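Local coordinates for protein putative modification methylase (Thermus thermophilus, PDB 2ZIG) that probably transfers methyl groups from S-adenosylmethionine to cytosine N4 in DNA, as a member of the N(4)/N(6)-methyltransferase family, at residues L272-F277 with L286-G291; G178-T183 with V235-L240; A71-L76 with H116-V121. One frame throughout, in Å; residues are numbered along the deposited sequence.

Interaction 1: residues L272-F277 with L286-G291; sequences LAKERF and LEVLDG
F277 and L286 meet with both side chains in the same first torsion, CG anti to the backbone N (chi1 -173° in F277). Turned this way, the F277 ring offers a face to L286, whose CB lies 3.8 Å from the ring centroid and 21° off its normal, a CH-pi contact displaced toward the rim. From there the L286 branch carries CD2 on to the helix backbone and to A273, at 4.2 Å from A273 CB. K274 lays its chain obliquely across the start of the strand: the bend at chi3 sets CE beside L286 O (3.1 Å) and against V288 CG2, tightly at 3.4 Å. The polar link is indirect, a water that donates to K274 O (2.9 Å) and accepts from L286 N, tying helix carbonyl to strand amide. Helix 272-277 and strand 286-289 run antiparallel at 170°, their axes 8.3 Å apart, as expected for a helix packed on the sheet of a Rossmann-like methyltransferase. Strand 286-289 is the outermost on its side within this chain and bonds through its backbone to strand 22-26, while F277 also reaches I251 and A254 of helix 248-255, and R276 bonds to T248, an S-adenosyl-L-methionine-binding residue.

Interaction 2: residues G178-T183 with V235-L240; sequences GYRKPT and VGDVVL
R180 spans the gap to D237 with its whole side chain, and the two residues approach from opposite directions. The CB of R180 starts toward segment 235-240, with CG anti to the backbone N. A bend at chi2 then redirects the chain, and CG, CD and NE all stay more than 4.2 Å from the atoms of segment 235-240. CG, CD and NE act as a spacer, and the side chain also packs against F234. At CZ the contact begins: D237 OD2 lies 3.4 Å from it. NH1 carries the clearer bond, donating to D237 OD2 at 3.0 Å with an N-H...O angle of 136°. That bond is not straight, and NH1 reaches OD2 from above the carboxylate plane, 48° out of it. NH2 is placed 2.5 Å from D237 OD1, a weak bond whose details are doubtful because NH2 sits too close to D237 CG in the model, which makes its place less sure. The guanidinium and carboxylate planes are 36° apart; with NH2 uncertain, the pairing is at most an imperfect two-bond salt bridge. D237 OD2 also accepts from F234 N, which gives OD2 a second donor and would restrict the carboxylate's turning just ahead of strand 238-241. Cutting R180 back to an alanine is likely to leave the buried D237 carboxylate without its cationic mate and to remove the side-chain tie to the loop after strand 167-174. The contact buries 87 Å² in all, and its cross-segment contacts within 4.5 Å come from this single pair. The chemistry therefore implies a link made by charge rather than by fitted surfaces: a positive group brought to a buried carboxylate, which would be expected to favour the ionised form of D237.

Interaction 3: residues A71-L76 with H116-V121; sequences AFLDEL and HADIQV
L73 and L76 supply one side of this contact, D118 and I119 the other, and apolar touching dominates. The methyls at the ends of L76 and I119 meet at 3.3 Å (CD1 to CD1), closer than usual van der Waals contact, with the two side chains crossing at about a right angle. I119 reaches this spot because CG1 is opposite the carbonyl carbon (chi1 -61°) and chi2 is folded to -63°, which turns CD1 in toward the leucines. The same methyl lies 3.9 Å from L73 CD2, completing a cluster of three branched side chains. A second kind of touch sets carbon against an acidic stem: L73 CD1 rests 3.7 Å from D118 CB, and L73 CD2 also lies beside that atom. The carboxylate's partners lie outside the two segments: OD2 bonds to Y69 on helix 66-86, and OD1 forms a salt bridge with R124 of the second subunit. The salt bridge from D74 to R122 ties the two helices directly, just past the segment. The remaining evidence is axial: the helices cross at -45° with a closest approach of 10.8 Å, a wide spacing bridged by leucine and isoleucine branches. I119 also touches L171 of strand 167-174, so the contact joins helix 66-86 to a helix lying against the central sheet and facing the dimer partner, consistent with the helical layer that flanks this sheet in Rossmann-like methyltransferases.

Interactions 1 and 3 are buried, interaction 2 only partly so, and their chemistry differs. Helix on strand in interaction 1 and helix on helix in interaction 3 rely mainly on apolar carbons, with 277 and 160 Å² buried and a bridging water in interaction 1, whereas the 87 Å² of interaction 2 rest on one charged pair with a buried D237 carboxylate. Interactions 1 and 2 reach the same sheet, through strand 286-289 at its outer end and strand 238-241 within it. Interaction 3 holds two helices and borders the second subunit; no other chain of the assembly touches interactions 1 and 2. Interaction 1 lies close to the cofactor site, interaction 3 somewhat farther from a cofactor-binding residue, interaction 2 away from it.

Interaction 1: residues L272-F277 with L286-G291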
loop_
_atom_site.group_PDB
_atom_site.type_symbol
_atom_site.label_atom_id
_atom_site.label_comp_id
_atom_site.label_asym_id
_atom_site.label_seq_id
_atom_site.Cartn_x
_atom_site.Cartn_y
_atom_site.Cartn_z
ATOM N N LEU B 272 -26.809 -18.056 -3.582
ATOM C CA LEU B 272 -26.964 -16.859 -4.390
ATOM C C LEU B 272 -25.925 -16.956 -5.502
ATOM O O LEU B 272 -26.186 -16.607 -6.654
ATOM C CB LEU B 272 -26.727 -15.608 -3.540
ATOM C CG LEU B 272 -27.788 -15.311 -2.473
ATOM C CD1 LEU B 272 -27.393 -14.069 -1.696
ATOM C CD2 LEU B 272 -29.152 -15.111 -3.133
ATOM N N ALA B 273 -24.750 -17.451 -5.138
ATOM C CA ALA B 273 -23.656 -17.621 -6.080
ATOM C C ALA B 273 -24.068 -18.523 -7.238
ATOM O O ALA B 273 -23.856 -18.184 -8.404
ATOM C CB ALA B 273 -22.452 -18.215 -5.366
ATOM N N LYS B 274 -24.647 -19.675 -6.913
ATOM C CA LYS B 274 -25.093 -20.624 -7.927
ATOM C C LYS B 274 -26.101 -20.005 -8.881
ATOM O O LYS B 274 -26.027 -20.226 -10.087
ATOM C CB LYS B 274 -25.724 -21.862 -7.282
ATOM C CG LYS B 274 -26.579 -22.666 -8.251
ATOM C CD LYS B 274 -27.119 -23.961 -7.641
ATOM C CE LYS B 274 -26.010 -24.981 -7.427
ATOM N NZ LYS B 274 -26.543 -26.358 -7.210
ATOM N N GLU B 275 -27.052 -19.248 -8.333
ATOM C CA GLU B 275 -28.085 -18.593 -9.140
ATOM C C GLU B 275 -27.488 -17.476 -9.999
ATOM O O GLU B 275 -27.845 -17.307 -11.164
ATOM C CB GLU B 275 -29.186 -18.029 -8.226
ATOM C CG GLU B 275 -30.006 -19.111 -7.483
ATOM C CD GLU B 275 -30.915 -18.551 -6.389
ATOM O OE1 GLU B 275 -31.565 -19.353 -5.691
ATOM O OE2 GLU B 275 -30.984 -17.317 -6.216
ATOM N N ARG B 276 -26.570 -16.716 -9.412
ATOM C CA ARG B 276 -25.925 -15.620 -10.118
ATOM C C ARG B 276 -25.067 -16.195 -11.244
ATOM O O ARG B 276 -25.121 -15.730 -12.383
ATOM C CB ARG B 276 -25.049 -14.810 -9.149
ATOM C CG ARG B 276 -24.465 -13.553 -9.759
ATOM C CD ARG B 276 -23.433 -12.880 -8.852
ATOM N NE ARG B 276 -22.710 -11.838 -9.577
ATOM C CZ ARG B 276 -21.694 -11.137 -9.085
ATOM N NH1 ARG B 276 -21.109 -10.212 -9.834
ATOM N NH2 ARG B 276 -21.261 -11.356 -7.851
ATOM N N PHE B 277 -24.289 -17.219 -10.911
ATOM C CA PHE B 277 -23.403 -17.878 -11.859
ATOM C C PHE B 277 -24.174 -18.316 -13.096
ATOM O O PHE B 277 -23.781 -18.015 -14.224
ATOM C CB PHE B 277 -22.768 -19.099 -11.195
ATOM C CG PHE B 277 -21.702 -19.771 -12.023
ATOM C CD1 PHE B 277 -20.357 -19.484 -11.811
ATOM C CD2 PHE B 277 -22.041 -20.733 -12.969
ATOM C CE1 PHE B 277 -19.360 -20.151 -12.522
ATOM C CE2 PHE B 277 -21.056 -21.409 -13.689
ATOM C CZ PHE B 277 -19.708 -21.118 -13.465
ATOM N N LEU B 286 -22.839 -23.816 -11.743
ATOM C CA LEU B 286 -21.915 -23.902 -10.632
ATOM C C LEU B 286 -22.377 -24.997 -9.691
ATOM O O LEU B 286 -23.486 -24.940 -9.164
ATOM C CB LEU B 286 -21.854 -22.577 -9.873
ATOM C CG LEU B 286 -20.951 -22.624 -8.638
ATOM C CD1 LEU B 286 -19.494 -22.739 -9.074
ATOM C CD2 LEU B 286 -21.164 -21.379 -7.798
ATOM N N GLU B 287 -21.530 -25.998 -9.482
ATOM C CA GLU B 287 -21.880 -27.082 -8.585
ATOM C C GLU B 287 -21.520 -26.693 -7.154
ATOM O O GLU B 287 -20.360 -26.417 -6.850
ATOM C CB GLU B 287 -21.134 -28.358 -8.967
ATOM C CG GLU B 287 -21.654 -29.575 -8.228
ATOM C CD GLU B 287 -20.774 -30.792 -8.398
ATOM O OE1 GLU B 287 -21.219 -31.894 -8.014
ATOM O OE2 GLU B 287 -19.641 -30.650 -8.905
ATOM N N VAL B 288 -22.521 -26.666 -6.281
ATOM C CA VAL B 288 -22.308 -26.314 -4.880
ATOM C C VAL B 288 -22.233 -27.570 -4.024
ATOM O O VAL B 288 -23.182 -28.355 -3.977
ATOM C CB VAL B 288 -23.447 -25.433 -4.352
ATOM C CG1 VAL B 288 -23.221 -25.111 -2.877
ATOM C CG2 VAL B 288 -23.542 -24.161 -5.183
ATOM N N LEU B 289 -21.106 -27.758 -3.346
ATOM C CA LEU B 289 -20.911 -28.927 -2.498
ATOM C C LEU B 289 -20.949 -28.560 -1.024
ATOM O O LEU B 289 -19.992 -27.986 -0.506
ATOM C CB LEU B 289 -19.569 -29.579 -2.806
ATOM C CG LEU B 289 -19.288 -29.922 -4.266
ATOM C CD1 LEU B 289 -17.924 -30.571 -4.364
ATOM C CD2 LEU B 289 -20.364 -30.852 -4.802
ATOM N N ASP B 290 -22.052 -28.893 -0.355
ATOM C CA ASP B 290 -22.204 -28.606 1.072
ATOM C C ASP B 290 -21.320 -29.549 1.875
ATOM O O ASP B 290 -21.805 -30.314 2.706
ATOM C CB ASP B 290 -23.665 -28.776 1.519
ATOM C CG ASP B 290 -24.573 -27.655 1.023
ATOM O OD1 ASP B 290 -24.357 -26.479 1.401
ATOM O OD2 ASP B 290 -25.514 -27.954 0.254
ATOM N N GLY B 291 -20.018 -29.492 1.616
ATOM C CA GLY B 291 -19.080 -30.341 2.324
ATOM C C GLY B 291 -19.444 -31.812 2.253
ATOM O O GLY B 291 -19.559 -32.379 1.165
HETATM O O HOH W 1 -24.975 -22.456 -11.551
#

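Interaction 2: residues G178-T183 with V235-L240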
loop_
_atom_site.group_PDB
_atom_site.type_symbol
_atom_site.label_atom_id
_atom_site.label_comp_id
_atom_site.label_asym_id
_atom_site.label_seq_id
_atom_site.Cartn_x
_atom_site.Cartn_y
_atom_site.Cartn_z
ATOM N N GLY B 178 9.893 -21.183 -9.752
ATOM C CA GLY B 178 10.071 -21.316 -11.184
ATOM C C GLY B 178 8.903 -20.733 -11.942
ATOM O O GLY B 178 7.829 -20.525 -11.380
ATOM N N TYR B 179 9.110 -20.483 -13.229
ATOM C CA TYR B 179 8.078 -19.901 -14.070
ATOM C C TYR B 179 6.963 -20.872 -14.428
ATOM O O TYR B 179 6.938 -22.014 -13.971
ATOM C CB TYR B 179 8.698 -19.342 -15.349
ATOM C CG TYR B 179 9.794 -18.328 -15.106
ATOM C CD1 TYR B 179 11.017 -18.714 -14.554
ATOM C CD2 TYR B 179 9.612 -16.986 -15.434
ATOM C CE1 TYR B 179 12.034 -17.787 -14.337
ATOM C CE2 TYR B 179 10.622 -16.048 -15.222
ATOM C CZ TYR B 179 11.831 -16.456 -14.675
ATOM O OH TYR B 179 12.838 -15.536 -14.469
ATOM N N ARG B 180 6.045 -20.394 -15.261
ATOM C CA ARG B 180 4.893 -21.167 -15.706
ATOM C C ARG B 180 5.154 -21.761 -17.097
ATOM O O ARG B 180 5.974 -21.240 -17.854
ATOM C CB ARG B 180 3.672 -20.243 -15.734
ATOM C CG ARG B 180 2.342 -20.940 -15.880
ATOM C CD ARG B 180 1.998 -21.762 -14.650
ATOM N NE ARG B 180 0.768 -22.511 -14.873
ATOM C CZ ARG B 180 -0.439 -21.963 -14.960
ATOM N NH1 ARG B 180 -0.592 -20.652 -14.832
ATOM N NH2 ARG B 180 -1.491 -22.730 -15.198
ATOM N N LYS B 181 4.458 -22.848 -17.430
ATOM C CA LYS B 181 4.637 -23.500 -18.727
ATOM C C LYS B 181 3.309 -23.992 -19.320
ATOM O O LYS B 181 2.849 -25.091 -19.019
ATOM C CB LYS B 181 5.609 -24.677 -18.589
ATOM C CG LYS B 181 6.905 -24.329 -17.859
ATOM C CD LYS B 181 7.870 -25.508 -17.824
ATOM C CE LYS B 181 9.053 -25.227 -16.905
ATOM N NZ LYS B 181 9.730 -23.945 -17.251
ATOM N N PRO B 182 2.681 -23.173 -20.177
ATOM C CA PRO B 182 1.406 -23.516 -20.813
ATOM C C PRO B 182 1.572 -24.141 -22.195
ATOM O O PRO B 182 2.656 -24.103 -22.771
ATOM C CB PRO B 182 0.712 -22.171 -20.884
ATOM C CG PRO B 182 1.851 -21.273 -21.266
ATOM C CD PRO B 182 2.987 -21.742 -20.373
ATOM N N THR B 183 0.491 -24.711 -22.721
ATOM C CA THR B 183 0.521 -25.318 -24.052
ATOM C C THR B 183 0.418 -24.202 -25.089
ATOM O O THR B 183 -0.070 -23.111 -24.789
ATOM C CB THR B 183 -0.666 -26.296 -24.276
ATOM O OG1 THR B 183 -1.902 -25.573 -24.224
ATOM C CG2 THR B 183 -0.680 -27.385 -23.211
ATOM N N VAL B 235 -6.166 -19.979 -20.255
ATOM C CA VAL B 235 -7.404 -20.709 -20.494
ATOM C C VAL B 235 -7.154 -22.127 -19.971
ATOM O O VAL B 235 -6.074 -22.681 -20.169
ATOM C CB VAL B 235 -7.736 -20.770 -22.006
ATOM C CG1 VAL B 235 -8.963 -21.615 -22.238
ATOM C CG2 VAL B 235 -7.967 -19.369 -22.541
ATOM N N GLY B 236 -8.130 -22.704 -19.283
ATOM C CA GLY B 236 -7.944 -24.043 -18.752
ATOM C C GLY B 236 -7.401 -24.101 -17.329
ATOM O O GLY B 236 -7.595 -25.107 -16.644
ATOM N N ASP B 237 -6.719 -23.045 -16.878
ATOM C CA ASP B 237 -6.178 -23.008 -15.514
ATOM C C ASP B 237 -7.284 -23.033 -14.463
ATOM O O ASP B 237 -8.457 -22.787 -14.766
ATOM C CB ASP B 237 -5.354 -21.741 -15.269
ATOM C CG ASP B 237 -4.026 -21.742 -15.991
ATOM O OD1 ASP B 237 -3.613 -22.799 -16.519
ATOM O OD2 ASP B 237 -3.384 -20.670 -16.015
ATOM N N VAL B 238 -6.894 -23.314 -13.223
ATOM C CA VAL B 238 -7.815 -23.357 -12.095
ATOM C C VAL B 238 -7.702 -22.041 -11.323
ATOM O O VAL B 238 -6.615 -21.670 -10.868
ATOM C CB VAL B 238 -7.475 -24.520 -11.125
ATOM C CG1 VAL B 238 -8.452 -24.518 -9.950
ATOM C CG2 VAL B 238 -7.528 -25.860 -11.866
ATOM N N VAL B 239 -8.822 -21.341 -11.195
ATOM C CA VAL B 239 -8.867 -20.071 -10.481
ATOM C C VAL B 239 -9.639 -20.286 -9.189
ATOM O O VAL B 239 -10.779 -20.759 -9.207
ATOM C CB VAL B 239 -9.568 -18.972 -11.320
ATOM C CG1 VAL B 239 -9.679 -17.677 -10.511
ATOM C CG2 VAL B 239 -8.787 -18.719 -12.603
ATOM N N LEU B 240 -9.017 -19.937 -8.070
ATOM C CA LEU B 240 -9.639 -20.129 -6.771
ATOM C C LEU B 240 -9.922 -18.862 -5.985
ATOM O O LEU B 240 -9.114 -17.940 -5.975
ATOM C CB LEU B 240 -8.760 -21.033 -5.907
ATOM C CG LEU B 240 -9.113 -21.047 -4.415
ATOM C CD1 LEU B 240 -10.491 -21.666 -4.217
ATOM C CD2 LEU B 240 -8.074 -21.826 -3.651
#

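Interaction 3: residues A71-L76 with H116-V121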
loop_
_atom_site.group_PDB
_atom_site.type_symbol
_atom_site.label_atom_id
_atom_site.label_comp_id
_atom_site.label_asym_id
_atom_site.label_seq_id
_atom_site.Cartn_x
_atom_site.Cartn_y
_atom_site.Cartn_z
ATOM N N ALA B 71 -6.261 -11.105 15.707
ATOM C CA ALA B 71 -6.874 -12.422 15.595
ATOM C C ALA B 71 -7.420 -12.625 14.176
ATOM O O ALA B 71 -7.333 -13.718 13.616
ATOM C CB ALA B 71 -7.989 -12.564 16.619
ATOM N N PHE B 72 -7.985 -11.569 13.602
ATOM C CA PHE B 72 -8.520 -11.632 12.249
ATOM C C PHE B 72 -7.364 -11.904 11.290
ATOM O O PHE B 72 -7.435 -12.799 10.454
ATOM C CB PHE B 72 -9.205 -10.308 11.892
ATOM C CG PHE B 72 -9.771 -10.273 10.499
ATOM C CD1 PHE B 72 -10.696 -11.228 10.083
ATOM C CD2 PHE B 72 -9.376 -9.288 9.601
ATOM C CE1 PHE B 72 -11.217 -11.203 8.785
ATOM C CE2 PHE B 72 -9.893 -9.253 8.299
ATOM C CZ PHE B 72 -10.813 -10.212 7.891
ATOM N N LEU B 73 -6.292 -11.132 11.422
ATOM C CA LEU B 73 -5.120 -11.314 10.575
ATOM C C LEU B 73 -4.615 -12.749 10.656
ATOM O O LEU B 73 -4.278 -13.362 9.641
ATOM C CB LEU B 73 -4.011 -10.355 10.999
ATOM C CG LEU B 73 -4.246 -8.891 10.630
ATOM C CD1 LEU B 73 -3.142 -8.028 11.208
ATOM C CD2 LEU B 73 -4.291 -8.768 9.110
ATOM N N ASP B 74 -4.574 -13.282 11.874
ATOM C CA ASP B 74 -4.114 -14.646 12.106
ATOM C C ASP B 74 -5.018 -15.649 11.403
ATOM O O ASP B 74 -4.553 -16.681 10.920
ATOM C CB ASP B 74 -4.064 -14.930 13.613
ATOM C CG ASP B 74 -2.877 -14.260 14.293
ATOM O OD1 ASP B 74 -2.911 -14.097 15.532
ATOM O OD2 ASP B 74 -1.902 -13.905 13.591
ATOM N N GLU B 75 -6.310 -15.347 11.339
ATOM C CA GLU B 75 -7.246 -16.241 10.666
ATOM C C GLU B 75 -6.906 -16.271 9.180
ATOM O O GLU B 75 -6.817 -17.341 8.569
ATOM C CB GLU B 75 -8.682 -15.756 10.852
ATOM C CG GLU B 75 -9.174 -15.792 12.285
ATOM C CD GLU B 75 -10.574 -15.215 12.430
ATOM O OE1 GLU B 75 -11.476 -15.653 11.679
ATOM O OE2 GLU B 75 -10.775 -14.330 13.294
ATOM N N LEU B 76 -6.710 -15.087 8.607
ATOM C CA LEU B 76 -6.371 -14.971 7.198
ATOM C C LEU B 76 -5.083 -15.728 6.893
ATOM O O LEU B 76 -4.979 -16.395 5.866
ATOM C CB LEU B 76 -6.188 -13.500 6.805
ATOM C CG LEU B 76 -7.338 -12.516 7.030
ATOM C CD1 LEU B 76 -6.909 -11.152 6.507
ATOM C CD2 LEU B 76 -8.600 -12.978 6.313
ATOM N N HIS B 116 -4.179 -3.714 4.142
ATOM C CA HIS B 116 -3.383 -4.162 3.008
ATOM C C HIS B 116 -1.909 -4.330 3.385
ATOM O O HIS B 116 -1.237 -5.248 2.908
ATOM C CB HIS B 116 -3.501 -3.180 1.831
ATOM C CG HIS B 116 -2.525 -2.042 1.894
ATOM N ND1 HIS B 116 -2.716 -0.935 2.695
ATOM C CD2 HIS B 116 -1.327 -1.865 1.288
ATOM C CE1 HIS B 116 -1.678 -0.125 2.580
ATOM N NE2 HIS B 116 -0.821 -0.666 1.733
ATOM N N ALA B 117 -1.409 -3.441 4.236
ATOM C CA ALA B 117 -0.014 -3.500 4.644
ATOM C C ALA B 117 0.244 -4.683 5.572
ATOM O O ALA B 117 1.276 -5.342 5.469
ATOM C CB ALA B 117 0.389 -2.194 5.325
ATOM N N ASP B 118 -0.688 -4.941 6.483
ATOM C CA ASP B 118 -0.550 -6.061 7.405
ATOM C C ASP B 118 -0.572 -7.355 6.610
ATOM O O ASP B 118 0.164 -8.294 6.920
ATOM C CB ASP B 118 -1.686 -6.054 8.438
ATOM C CG ASP B 118 -1.392 -5.137 9.617
ATOM O OD1 ASP B 118 -0.359 -5.363 10.280
ATOM O OD2 ASP B 118 -2.174 -4.199 9.879
ATOM N N ILE B 119 -1.402 -7.392 5.570
ATOM C CA ILE B 119 -1.515 -8.573 4.726
ATOM C C ILE B 119 -0.212 -8.792 3.964
ATOM O O ILE B 119 0.331 -9.899 3.963
ATOM C CB ILE B 119 -2.682 -8.438 3.713
ATOM C CG1 ILE B 119 -4.017 -8.280 4.455
ATOM C CG2 ILE B 119 -2.727 -9.653 2.787
ATOM C CD1 ILE B 119 -4.395 -9.448 5.288
ATOM N N GLN B 120 0.297 -7.739 3.325
ATOM C CA GLN B 120 1.549 -7.846 2.567
ATOM C C GLN B 120 2.686 -8.376 3.422
ATOM O O GLN B 120 3.403 -9.288 3.021
ATOM C CB GLN B 120 1.977 -6.488 1.989
ATOM C CG GLN B 120 1.327 -6.129 0.675
ATOM C CD GLN B 120 1.900 -4.861 0.074
ATOM O OE1 GLN B 120 2.631 -4.901 -0.915
ATOM N NE2 GLN B 120 1.577 -3.731 0.670
ATOM N N VAL B 121 2.852 -7.791 4.600
ATOM C CA VAL B 121 3.915 -8.194 5.508
ATOM C C VAL B 121 3.788 -9.665 5.912
ATOM O O VAL B 121 4.712 -10.453 5.728
ATOM C CB VAL B 121 3.906 -7.289 6.758
ATOM C CG1 VAL B 121 4.886 -7.805 7.804
ATOM C CG2 VAL B 121 4.270 -5.865 6.348
#